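Side-chain contacts in putative oxidoreductase (Yersinia pestis, PDB 3KUX), which is a putative oxidoreductase that probably binds a nicotinamide adenine dinucleotide cofactor in its Rossmann-fold domain, its substrate and reaction being unknown: residues 77-80 against 81-85; 308-311 against 312-316. All coordinates share one frame; numbering follows the deposited sequence.

In the fold
Both contacts are local, each lying within one continuous stretch of chain at an end of a helix. Contact 1 (77-85) comes first, where the loop after strand 70-73 turns into helix 80-89 of the Rossmann fold. Contact 2 (308-316) follows more than 220 residues later and closes helix 303-313, in the range of the C-terminal alpha/beta family. Their centres lie about 23 Å apart and their nearest atoms about 13 Å, so they do not touch. They share the parallel sheet nonetheless: contact 1 packs on strand 70-73, contact 2 on strands 8-13 and 93-96. Helix 303-313 thus ties the later part of the chain back to the Rossmann-fold domain, the probable nucleotide-binding part.

Contact 1 of 2, residues 77-80 against 81-85; sequences NDTH and FPLAQ
Thr79 and Leu83, one turn apart at the start of helix 80-89, run alongside each other in the same direction. The backbone amide N of Leu83 donates to Thr79 O at 3.0 Å, and the isobutyl group closes over the same carbonyl, with Leu83 CG 3.3 Å from Thr79 O. The extended Leu83 chain (chi2 180°) carries the CD1 branch onward to the threonine, where Leu83 CD1 comes 3.9 Å from Thr79 CB and 3.8 Å from Thr79 OG1. A chi1 of 61° tucks that hydroxyl in between N and C, turned back to bonds with Thr75 OG1 and Pro76 O. Pro82 is solvent-exposed, yet its ring lies against two carbonyls: Pro82 CD is 3.2 Å from Thr79 O and 3.6 Å from Asp78 O. Proline is well tolerated in the first turn of a helix, where a backbone N-H commonly has no helical carbonyl before it to bond.

The loose group is the Asp78 carboxylate, which turns away and stays at least 6.6 Å from residues 81-85, whereas His80 and Ala84 are buried. The His80 ring has Asn77 CA over the centre of one face, 4.1 Å above the plane. Its NE2 is held by Thr75 O and its ND1 by Phe100 O, which should fix its rotation. Gln85 CG lies over one Phe81 ring face, nearer the border than the middle. Phe81 and Ala84 rest on Leu110 of helix 104-116, while His80, Leu83 and Ala84 meet Ile73 of strand 70-73, so this first turn is wedged between the parallel sheet and the next helix of the Rossmann fold.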
loop_
_atom_site.group_PDB
_atom_site.type_symbol
_atom_site.label_atom_id
_atom_site.label_comp_id
_atom_site.label_asym_id
_atom_site.label_seq_id
_atom_site.Cartn_x
_atom_site.Cartn_y
_atom_site.Cartn_z
ATOM N N ASN A 77 0.093 0.791 15.206
ATOM C CA ASN A 77 1.382 0.228 14.795
ATOM C C ASN A 77 2.037 -0.724 15.792
ATOM O O ASN A 77 2.600 -1.748 15.401
ATOM C CB ASN A 77 2.365 1.355 14.467
ATOM C CG ASN A 77 1.719 2.488 13.699
ATOM O OD1 ASN A 77 0.502 2.518 13.518
ATOM N ND2 ASN A 77 2.533 3.432 13.247
ATOM N N ASP A 78 1.981 -0.377 17.072
ATOM C CA ASP A 78 2.708 -1.132 18.092
ATOM C C ASP A 78 2.055 -2.466 18.462
ATOM O O ASP A 78 2.723 -3.356 18.989
ATOM C CB ASP A 78 2.937 -0.274 19.341
ATOM C CG ASP A 78 1.707 0.521 19.740
ATOM O OD1 ASP A 78 0.690 0.456 19.017
ATOM O OD2 ASP A 78 1.762 1.215 20.776
ATOM N N THR A 79 0.762 -2.605 18.182
ATOM C CA THR A 79 0.038 -3.832 18.511
ATOM C C THR A 79 0.234 -4.919 17.460
ATOM O O THR A 79 0.060 -6.105 17.741
ATOM C CB THR A 79 -1.471 -3.575 18.669
ATOM O OG1 THR A 79 -2.003 -3.074 17.438
ATOM C CG2 THR A 79 -1.727 -2.567 19.776
ATOM N N HIS A 80 0.595 -4.505 16.249
ATOM C CA HIS A 80 0.751 -5.421 15.117
ATOM C C HIS A 80 1.473 -6.719 15.476
ATOM O O HIS A 80 0.941 -7.802 15.245
ATOM C CB HIS A 80 1.461 -4.724 13.952
ATOM C CG HIS A 80 0.596 -3.756 13.206
ATOM N ND1 HIS A 80 0.945 -3.242 11.977
ATOM C CD2 HIS A 80 -0.610 -3.220 13.510
ATOM C CE1 HIS A 80 -0.001 -2.419 11.560
ATOM N NE2 HIS A 80 -0.958 -2.391 12.471
ATOM N N PHE A 81 2.677 -6.608 16.035
ATOM C CA PHE A 81 3.490 -7.789 16.347
ATOM C C PHE A 81 2.833 -8.729 17.361
ATOM O O PHE A 81 2.621 -9.906 17.068
ATOM C CB PHE A 81 4.890 -7.392 16.814
ATOM C CG PHE A 81 5.781 -8.564 17.113
ATOM C CD1 PHE A 81 6.271 -9.357 16.091
ATOM C CD2 PHE A 81 6.135 -8.869 18.419
ATOM C CE1 PHE A 81 7.093 -10.437 16.366
ATOM C CE2 PHE A 81 6.959 -9.947 18.702
ATOM C CZ PHE A 81 7.438 -10.732 17.675
ATOM N N PRO A 82 2.517 -8.220 18.563
ATOM C CA PRO A 82 1.773 -9.046 19.507
ATOM C C PRO A 82 0.607 -9.757 18.821
ATOM O O PRO A 82 0.600 -10.987 18.727
ATOM C CB PRO A 82 1.249 -8.024 20.517
ATOM C CG PRO A 82 2.284 -6.961 20.525
ATOM C CD PRO A 82 2.870 -6.909 19.134
ATOM N N LEU A 83 -0.362 -8.984 18.339
ATOM C CA LEU A 83 -1.545 -9.550 17.697
ATOM C C LEU A 83 -1.169 -10.537 16.598
ATOM O O LEU A 83 -1.727 -11.633 16.519
ATOM C CB LEU A 83 -2.434 -8.443 17.127
ATOM C CG LEU A 83 -2.990 -7.428 18.130
ATOM C CD1 LEU A 83 -3.847 -6.391 17.421
ATOM C CD2 LEU A 83 -3.784 -8.121 19.228
ATOM N N ALA A 84 -0.223 -10.143 15.752
ATOM C CA ALA A 84 0.258 -11.015 14.690
ATOM C C ALA A 84 0.753 -12.350 15.247
ATOM O O ALA A 84 0.329 -13.412 14.795
ATOM C CB ALA A 84 1.349 -10.328 13.885
ATOM N N GLN A 85 1.645 -12.296 16.230
ATOM C CA GLN A 85 2.141 -13.514 16.863
ATOM C C GLN A 85 0.985 -14.360 17.377
ATOM O O GLN A 85 0.842 -15.524 17.006
ATOM C CB GLN A 85 3.101 -13.184 18.005
ATOM C CG GLN A 85 4.501 -12.813 17.545
ATOM C CD GLN A 85 5.365 -14.026 17.257
ATOM O OE1 GLN A 85 5.867 -14.200 16.144
ATOM N NE2 GLN A 85 5.545 -14.875 18.261
#

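Contact 2 of 2, residues 308-311 against 312-316; sequences GIRD and AIWGT
Asp311 O is gripped twice by Thr316, by its backbone N at 2.8 Å and, weakly, by its OG1 at 3.3 Å. The first of these bonds and Gly315 N to Ala312 O, 2.8 Å, make the Schellman motif that ends helix 303-313, with Gly315 turning the chain at positive phi (78°).

Arg310, one residue before Asp311 and one turn before Trp314, serves both: Arg310 NE donates to Asp311 OD1 at 2.7 Å, the core of a salt bridge, and NH2 adds weak bonds to both carboxylate oxygens. The carboxylate carbon lies at the guanidinium edge, in its plane, yet NE meets OD1 from above the carboxylate plane, 46° out of it. The bend at chi3 (67°) turns the arginine head toward the aspartate, while its aliphatic part crosses Trp314. Arg310 CG lies over one face of the Trp314 indole, in a CH-pi contact 3.9 Å from the centroid of the six-membered ring, and Arg310 CD is 3.6 Å from Trp314 CZ3.

On another flank, Ile309 CG2 and Ile313 CG1 make a looser apolar contact. Ile313, Arg310 and Trp314 also pack on Ile8 of strand 8-13. Arg310 NH1 reaches Pro31 O, so the one guanidinium joins the helix to a separate loop; its charge is probably balanced in part by Asp311, while its CG and CD methylenes pack on the tryptophan.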
loop_
_atom_site.group_PDB
_atom_site.type_symbol
_atom_site.label_atom_id
_atom_site.label_comp_id
_atom_site.label_asym_id
_atom_site.label_seq_id
_atom_site.Cartn_x
_atom_site.Cartn_y
_atom_site.Cartn_z
ATOM N N GLY A 308 -6.800 -12.079 -4.330
ATOM C CA GLY A 308 -5.490 -12.712 -4.391
ATOM C C GLY A 308 -5.182 -13.449 -3.102
ATOM O O GLY A 308 -4.606 -14.536 -3.116
ATOM N N ILE A 309 -5.558 -12.847 -1.981
ATOM C CA ILE A 309 -5.371 -13.482 -0.687
ATOM C C ILE A 309 -6.190 -14.763 -0.647
ATOM O O ILE A 309 -5.672 -15.842 -0.365
ATOM C CB ILE A 309 -5.827 -12.566 0.460
ATOM C CG1 ILE A 309 -4.966 -11.296 0.518
ATOM C CG2 ILE A 309 -5.787 -13.322 1.780
ATOM C CD1 ILE A 309 -3.573 -11.509 1.092
ATOM N N ARG A 310 -7.478 -14.629 -0.936
ATOM C CA ARG A 310 -8.356 -15.773 -1.068
ATOM C C ARG A 310 -7.655 -16.900 -1.816
ATOM O O ARG A 310 -7.443 -17.982 -1.271
ATOM C CB ARG A 310 -9.621 -15.368 -1.822
ATOM C CG ARG A 310 -10.584 -16.509 -2.083
ATOM C CD ARG A 310 -11.614 -16.107 -3.115
ATOM N NE ARG A 310 -10.992 -15.901 -4.418
ATOM C CZ ARG A 310 -11.471 -15.097 -5.363
ATOM N NH1 ARG A 310 -12.583 -14.403 -5.154
ATOM N NH2 ARG A 310 -10.826 -14.983 -6.513
ATOM N N ASP A 311 -7.288 -16.636 -3.065
ATOM C CA ASP A 311 -6.729 -17.668 -3.929
ATOM C C ASP A 311 -5.423 -18.259 -3.404
ATOM O O ASP A 311 -5.124 -19.429 -3.657
ATOM C CB ASP A 311 -6.557 -17.136 -5.350
ATOM C CG ASP A 311 -7.886 -16.865 -6.029
ATOM O OD1 ASP A 311 -8.926 -17.308 -5.495
ATOM O OD2 ASP A 311 -7.898 -16.214 -7.090
ATOM N N ALA A 312 -4.648 -17.457 -2.677
ATOM C CA ALA A 312 -3.399 -17.936 -2.086
ATOM C C ALA A 312 -3.663 -18.909 -0.936
ATOM O O ALA A 312 -2.997 -19.941 -0.824
ATOM C CB ALA A 312 -2.554 -16.776 -1.617
ATOM N N ILE A 313 -4.631 -18.573 -0.086
ATOM C CA ILE A 313 -5.040 -19.457 0.999
ATOM C C ILE A 313 -5.362 -20.841 0.453
ATOM O O ILE A 313 -4.855 -21.855 0.940
ATOM C CB ILE A 313 -6.301 -18.934 1.714
ATOM C CG1 ILE A 313 -6.057 -17.551 2.331
ATOM C CG2 ILE A 313 -6.776 -19.928 2.761
ATOM C CD1 ILE A 313 -4.940 -17.505 3.339
ATOM N N TRP A 314 -6.221 -20.875 -0.562
ATOM C CA TRP A 314 -6.644 -22.130 -1.170
ATOM C C TRP A 314 -5.516 -22.792 -1.949
ATOM O O TRP A 314 -5.686 -23.879 -2.493
ATOM C CB TRP A 314 -7.874 -21.913 -2.055
ATOM C CG TRP A 314 -9.106 -21.591 -1.263
ATOM C CD1 TRP A 314 -9.352 -21.931 0.039
ATOM C CD2 TRP A 314 -10.273 -20.897 -1.722
ATOM N NE1 TRP A 314 -10.591 -21.475 0.423
ATOM C CE2 TRP A 314 -11.177 -20.837 -0.639
ATOM C CE3 TRP A 314 -10.641 -20.316 -2.940
ATOM C CZ2 TRP A 314 -12.424 -20.222 -0.738
ATOM C CZ3 TRP A 314 -11.879 -19.701 -3.037
ATOM C CH2 TRP A 314 -12.756 -19.659 -1.941
ATOM N N GLY A 315 -4.365 -22.128 -1.998
ATOM C CA GLY A 315 -3.173 -22.687 -2.630
ATOM C C GLY A 315 -3.190 -22.596 -4.143
ATOM O O GLY A 315 -2.360 -23.202 -4.816
ATOM N N THR A 316 -4.132 -21.826 -4.679
ATOM C CA THR A 316 -4.287 -21.697 -6.127
ATOM C C THR A 316 -3.241 -20.780 -6.771
ATOM O O THR A 316 -2.794 -21.031 -7.891
ATOM C CB THR A 316 -5.686 -21.158 -6.500
ATOM O OG1 THR A 316 -6.656 -21.619 -5.552
ATOM C CG2 THR A 316 -6.077 -21.612 -7.900
#